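Long-range contact in Glyoxalase/bleomycin resistance protein/dioxygenase (Nostoc punctiforme PCC 73102, PDB 3KOL), which binds a cobalt ion and is probably a metal-dependent enzyme of the glyoxalase/dioxygenase type, perhaps a dioxygenase or lactoylglutathione lyase: residues 26-37 with 138-146. Numbering follows the deposited sequence.
Sequences NVQDMQASRYFY and FYDPDGFMI
Phe36 on helix 30-40 lies against the hairpin turn that runs from Asp140 to Gly143. At the base of this side chain, Phe36 CB is 3.8 Å from Pro141 CD. CG sits nearer still to the same proline carbon; CD2 and CE2 run on past Asp140 CB, and Phe36 CZ ends 3.5 Å from Phe138 CE1, at the edge of that ring. One face of the Phe36 ring takes two CH-pi contacts, from Asp140 CA and Pro141 CD, each 3.9 Å from the ring centroid. The torsion that sets CG anti to the backbone N (chi1 -176°) lays that face over these two carbons. Ile146 CG1 lies at its edge, while Ile121 touches it from a loop beyond.

The two segments come from the two halves of a glyoxalase-type fold: the helix follows the first strand of one four-stranded sheet, and the turn joins the last two strands of the other. Asp140 holds the turn with one oxygen and the helix with the other. Its OD1 accepts from Asp142 N, forming an Asx turn, and from Phe144 N on the opposite face of the carboxylate; Tyr37 OH donates to Asp140 OD2 at 2.7 Å, on the anti side, with ring and carboxylate planes 77° apart. Ile146 CD1 packs at the edge of the Tyr37 ring.

Two residues on, Asp142 OD1 accepts a nearly straight bond (171°) from Gln28 N, 3.0 Å long and on the syn side. Asp142 OD2 presses against Val27 CA and CB and accepts from two waters, both also bonded to Ser33 OG. The backbone O of Asp142 accepts from Arg96 of the second subunit, bringing the turn to the dimer interface.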
loop_
_atom_site.group_PDB
_atom_site.type_symbol
_atom_site.label_atom_id
_atom_site.label_comp_id
_atom_site.label_asym_id
_atom_site.label_seq_id
_atom_site.Cartn_x
_atom_site.Cartn_y
_atom_site.Cartn_z
ATOM N N ASN A 26 -3.521 -10.150 -1.015
ATOM C CA ASN A 26 -4.080 -11.478 -1.251
ATOM C C ASN A 26 -3.700 -12.269 -0.007
ATOM O O ASN A 26 -2.537 -12.263 0.395
ATOM C CB ASN A 26 -3.450 -12.145 -2.472
ATOM C CG ASN A 26 -3.883 -11.506 -3.763
ATOM O OD1 ASN A 26 -5.011 -11.026 -3.877
ATOM N ND2 ASN A 26 -2.992 -11.499 -4.751
ATOM N N VAL A 27 -4.669 -12.940 0.603
ATOM C CA VAL A 27 -4.395 -13.705 1.813
ATOM C C VAL A 27 -4.834 -15.161 1.666
ATOM O O VAL A 27 -5.917 -15.443 1.152
ATOM C CB VAL A 27 -5.114 -13.075 3.013
ATOM C CG1 VAL A 27 -4.658 -11.626 3.179
ATOM C CG2 VAL A 27 -6.617 -13.122 2.812
ATOM N N GLN A 28 -3.989 -16.082 2.115
ATOM C CA GLN A 28 -4.303 -17.507 2.015
ATOM C C GLN A 28 -5.353 -17.921 3.045
ATOM O O GLN A 28 -6.205 -18.767 2.765
ATOM C CB GLN A 28 -3.026 -18.339 2.200
ATOM C CG GLN A 28 -3.146 -19.780 1.711
ATOM C CD GLN A 28 -3.908 -20.675 2.670
ATOM O OE1 GLN A 28 -4.683 -21.541 2.253
ATOM N NE2 GLN A 28 -3.671 -20.490 3.963
ATOM N N ASP A 29 -5.293 -17.314 4.229
ATOM C CA ASP A 29 -6.225 -17.622 5.313
ATOM C C ASP A 29 -7.003 -16.366 5.709
ATOM O O ASP A 29 -6.556 -15.594 6.557
ATOM C CB ASP A 29 -5.450 -18.150 6.527
ATOM C CG ASP A 29 -6.357 -18.747 7.590
ATOM O OD1 ASP A 29 -7.481 -18.239 7.777
ATOM O OD2 ASP A 29 -5.935 -19.716 8.255
HETATM N N MSE A 30 -8.174 -16.178 5.109
HETATM C CA MSE A 30 -8.997 -14.999 5.378
HETATM C C MSE A 30 -9.284 -14.703 6.850
HETATM O O MSE A 30 -9.155 -13.562 7.284
HETATM C CB MSE A 30 -10.321 -15.098 4.612
HETATM C CG MSE A 30 -11.268 -13.920 4.848
HETATM SE SE MSE A 30 -10.475 -12.196 4.415
HETATM C CE MSE A 30 -10.813 -12.193 2.510
ATOM N N GLN A 31 -9.675 -15.710 7.622
ATOM C CA GLN A 31 -9.978 -15.468 9.029
ATOM C C GLN A 31 -8.740 -15.100 9.845
ATOM O O GLN A 31 -8.827 -14.299 10.776
ATOM C CB GLN A 31 -10.691 -16.681 9.634
ATOM C CG GLN A 31 -11.987 -17.028 8.904
ATOM C CD GLN A 31 -12.953 -15.851 8.818
ATOM O OE1 GLN A 31 -13.556 -15.601 7.767
ATOM N NE2 GLN A 31 -13.114 -15.131 9.927
ATOM N N ALA A 32 -7.592 -15.677 9.503
ATOM C CA ALA A 32 -6.360 -15.357 10.219
ATOM C C ALA A 32 -6.010 -13.897 9.939
ATOM O O ALA A 32 -5.529 -13.181 10.819
ATOM C CB ALA A 32 -5.224 -16.268 9.761
ATOM N N SER A 33 -6.266 -13.456 8.710
ATOM C CA SER A 33 -5.980 -12.076 8.328
ATOM C C SER A 33 -7.003 -11.097 8.899
ATOM O O SER A 33 -6.638 -9.988 9.292
ATOM C CB SER A 33 -5.897 -11.959 6.803
ATOM O OG SER A 33 -4.797 -12.720 6.318
ATOM N N ARG A 34 -8.277 -11.487 8.946
ATOM C CA ARG A 34 -9.295 -10.610 9.529
ATOM C C ARG A 34 -8.955 -10.456 11.011
ATOM O O ARG A 34 -9.137 -9.392 11.598
ATOM C CB ARG A 34 -10.703 -11.213 9.418
ATOM C CG ARG A 34 -11.285 -11.262 8.017
ATOM C CD ARG A 34 -12.740 -11.763 8.042
ATOM N NE ARG A 34 -13.644 -10.836 8.730
ATOM C CZ ARG A 34 -14.198 -11.063 9.919
ATOM N NH1 ARG A 34 -13.948 -12.194 10.568
ATOM N NH2 ARG A 34 -15.010 -10.163 10.458
ATOM N N TYR A 35 -8.460 -11.528 11.618
ATOM C CA TYR A 35 -8.105 -11.474 13.033
ATOM C C TYR A 35 -6.929 -10.518 13.250
ATOM O O TYR A 35 -6.940 -9.683 14.155
ATOM C CB TYR A 35 -7.726 -12.863 13.540
ATOM C CG TYR A 35 -7.717 -12.954 15.048
ATOM C CD1 TYR A 35 -8.908 -13.064 15.765
ATOM C CD2 TYR A 35 -6.521 -12.895 15.763
ATOM C CE1 TYR A 35 -8.907 -13.115 17.160
ATOM C CE2 TYR A 35 -6.508 -12.942 17.157
ATOM C CZ TYR A 35 -7.705 -13.053 17.847
ATOM O OH TYR A 35 -7.696 -13.104 19.221
ATOM N N PHE A 36 -5.914 -10.657 12.407
ATOM C CA PHE A 36 -4.712 -9.826 12.480
ATOM C C PHE A 36 -5.028 -8.340 12.292
ATOM O O PHE A 36 -4.758 -7.525 13.169
ATOM C CB PHE A 36 -3.727 -10.278 11.396
ATOM C CG PHE A 36 -2.404 -9.557 11.421
ATOM C CD1 PHE A 36 -1.408 -9.930 12.320
ATOM C CD2 PHE A 36 -2.141 -8.534 10.515
ATOM C CE1 PHE A 36 -0.164 -9.296 12.310
ATOM C CE2 PHE A 36 -0.903 -7.890 10.496
ATOM C CZ PHE A 36 0.088 -8.272 11.392
ATOM N N TYR A 37 -5.595 -7.986 11.140
ATOM C CA TYR A 37 -5.898 -6.589 10.842
ATOM C C TYR A 37 -7.068 -5.980 11.604
ATOM O O TYR A 37 -6.982 -4.844 12.058
ATOM C CB TYR A 37 -6.126 -6.420 9.334
ATOM C CG TYR A 37 -4.856 -6.606 8.527
ATOM C CD1 TYR A 37 -3.843 -5.650 8.561
ATOM C CD2 TYR A 37 -4.653 -7.754 7.766
ATOM C CE1 TYR A 37 -2.652 -5.831 7.857
ATOM C CE2 TYR A 37 -3.462 -7.953 7.058
ATOM C CZ TYR A 37 -2.468 -6.984 7.108
ATOM O OH TYR A 37 -1.292 -7.179 6.414
ATOM N N PHE A 138 6.776 -5.945 11.733
ATOM C CA PHE A 138 6.364 -7.323 11.952
ATOM C C PHE A 138 5.623 -7.819 10.716
ATOM O O PHE A 138 5.078 -7.026 9.951
ATOM C CB PHE A 138 5.471 -7.405 13.196
ATOM C CG PHE A 138 4.363 -6.386 13.212
ATOM C CD1 PHE A 138 3.082 -6.723 12.791
ATOM C CD2 PHE A 138 4.611 -5.083 13.633
ATOM C CE1 PHE A 138 2.060 -5.778 12.787
ATOM C CE2 PHE A 138 3.597 -4.125 13.631
ATOM C CZ PHE A 138 2.317 -4.476 13.207
ATOM N N TYR A 139 5.614 -9.132 10.521
ATOM C CA TYR A 139 4.950 -9.740 9.370
ATOM C C TYR A 139 3.509 -10.131 9.668
ATOM O O TYR A 139 3.179 -10.494 10.802
ATOM C CB TYR A 139 5.719 -10.989 8.935
ATOM C CG TYR A 139 7.133 -10.710 8.495
ATOM C CD1 TYR A 139 7.386 -9.986 7.332
ATOM C CD2 TYR A 139 8.224 -11.160 9.244
ATOM C CE1 TYR A 139 8.684 -9.714 6.923
ATOM C CE2 TYR A 139 9.531 -10.891 8.841
ATOM C CZ TYR A 139 9.749 -10.167 7.678
ATOM O OH TYR A 139 11.026 -9.883 7.259
ATOM N N ASP A 140 2.653 -10.055 8.647
ATOM C CA ASP A 140 1.254 -10.445 8.799
ATOM C C ASP A 140 1.208 -11.951 8.534
ATOM O O ASP A 140 2.241 -12.546 8.219
ATOM C CB ASP A 140 0.344 -9.641 7.841
ATOM C CG ASP A 140 0.358 -10.147 6.398
ATOM O OD1 ASP A 140 1.151 -11.045 6.035
ATOM O OD2 ASP A 140 -0.451 -9.620 5.605
ATOM N N PRO A 141 0.031 -12.592 8.673
ATOM C CA PRO A 141 -0.096 -14.039 8.451
ATOM C C PRO A 141 0.496 -14.619 7.166
ATOM O O PRO A 141 0.872 -15.793 7.133
ATOM C CB PRO A 141 -1.604 -14.269 8.537
ATOM C CG PRO A 141 -2.028 -13.246 9.541
ATOM C CD PRO A 141 -1.264 -12.020 9.083
ATOM N N ASP A 142 0.577 -13.809 6.112
ATOM C CA ASP A 142 1.106 -14.280 4.835
ATOM C C ASP A 142 2.569 -13.923 4.616
ATOM O O ASP A 142 3.169 -14.328 3.622
ATOM C CB ASP A 142 0.270 -13.719 3.682
ATOM C CG ASP A 142 -1.125 -14.309 3.641
ATOM O OD1 ASP A 142 -1.252 -15.487 3.252
ATOM O OD2 ASP A 142 -2.090 -13.604 4.008
ATOM N N GLY A 143 3.140 -13.162 5.540
ATOM C CA GLY A 143 4.534 -12.787 5.403
ATOM C C GLY A 143 4.738 -11.388 4.855
ATOM O O GLY A 143 5.862 -11.021 4.515
ATOM N N PHE A 144 3.667 -10.606 4.754
ATOM C CA PHE A 144 3.787 -9.232 4.264
ATOM C C PHE A 144 4.170 -8.351 5.449
ATOM O O PHE A 144 3.514 -8.380 6.491
ATOM C CB PHE A 144 2.466 -8.743 3.665
ATOM C CG PHE A 144 2.537 -7.348 3.115
ATOM C CD1 PHE A 144 3.403 -7.048 2.070
ATOM C CD2 PHE A 144 1.761 -6.329 3.657
ATOM C CE1 PHE A 144 3.499 -5.749 1.572
ATOM C CE2 PHE A 144 1.847 -5.024 3.167
ATOM C CZ PHE A 144 2.718 -4.733 2.124
HETATM N N MSE A 145 5.223 -7.557 5.289
HETATM C CA MSE A 145 5.700 -6.719 6.380
HETATM C C MSE A 145 4.881 -5.471 6.683
HETATM O O MSE A 145 4.593 -4.667 5.799
HETATM C CB MSE A 145 7.154 -6.311 6.134
HETATM C CG MSE A 145 7.743 -5.481 7.256
HETATM SE SE MSE A 145 9.561 -4.958 6.882
HETATM C CE MSE A 145 10.457 -6.454 7.727
ATOM N N ILE A 146 4.527 -5.315 7.955
ATOM C CA ILE A 146 3.754 -4.168 8.418
ATOM C C ILE A 146 4.612 -3.332 9.358
ATOM O O ILE A 146 5.400 -3.865 10.136
ATOM C CB ILE A 146 2.490 -4.610 9.195
ATOM C CG1 ILE A 146 1.591 -5.453 8.291
ATOM C CG2 ILE A 146 1.733 -3.380 9.717
ATOM C CD1 ILE A 146 1.103 -4.710 7.059
HETATM O O HOH W 1 -3.693 -15.426 5.469
HETATM O O HOH W 2 -2.320 -11.751 5.784
#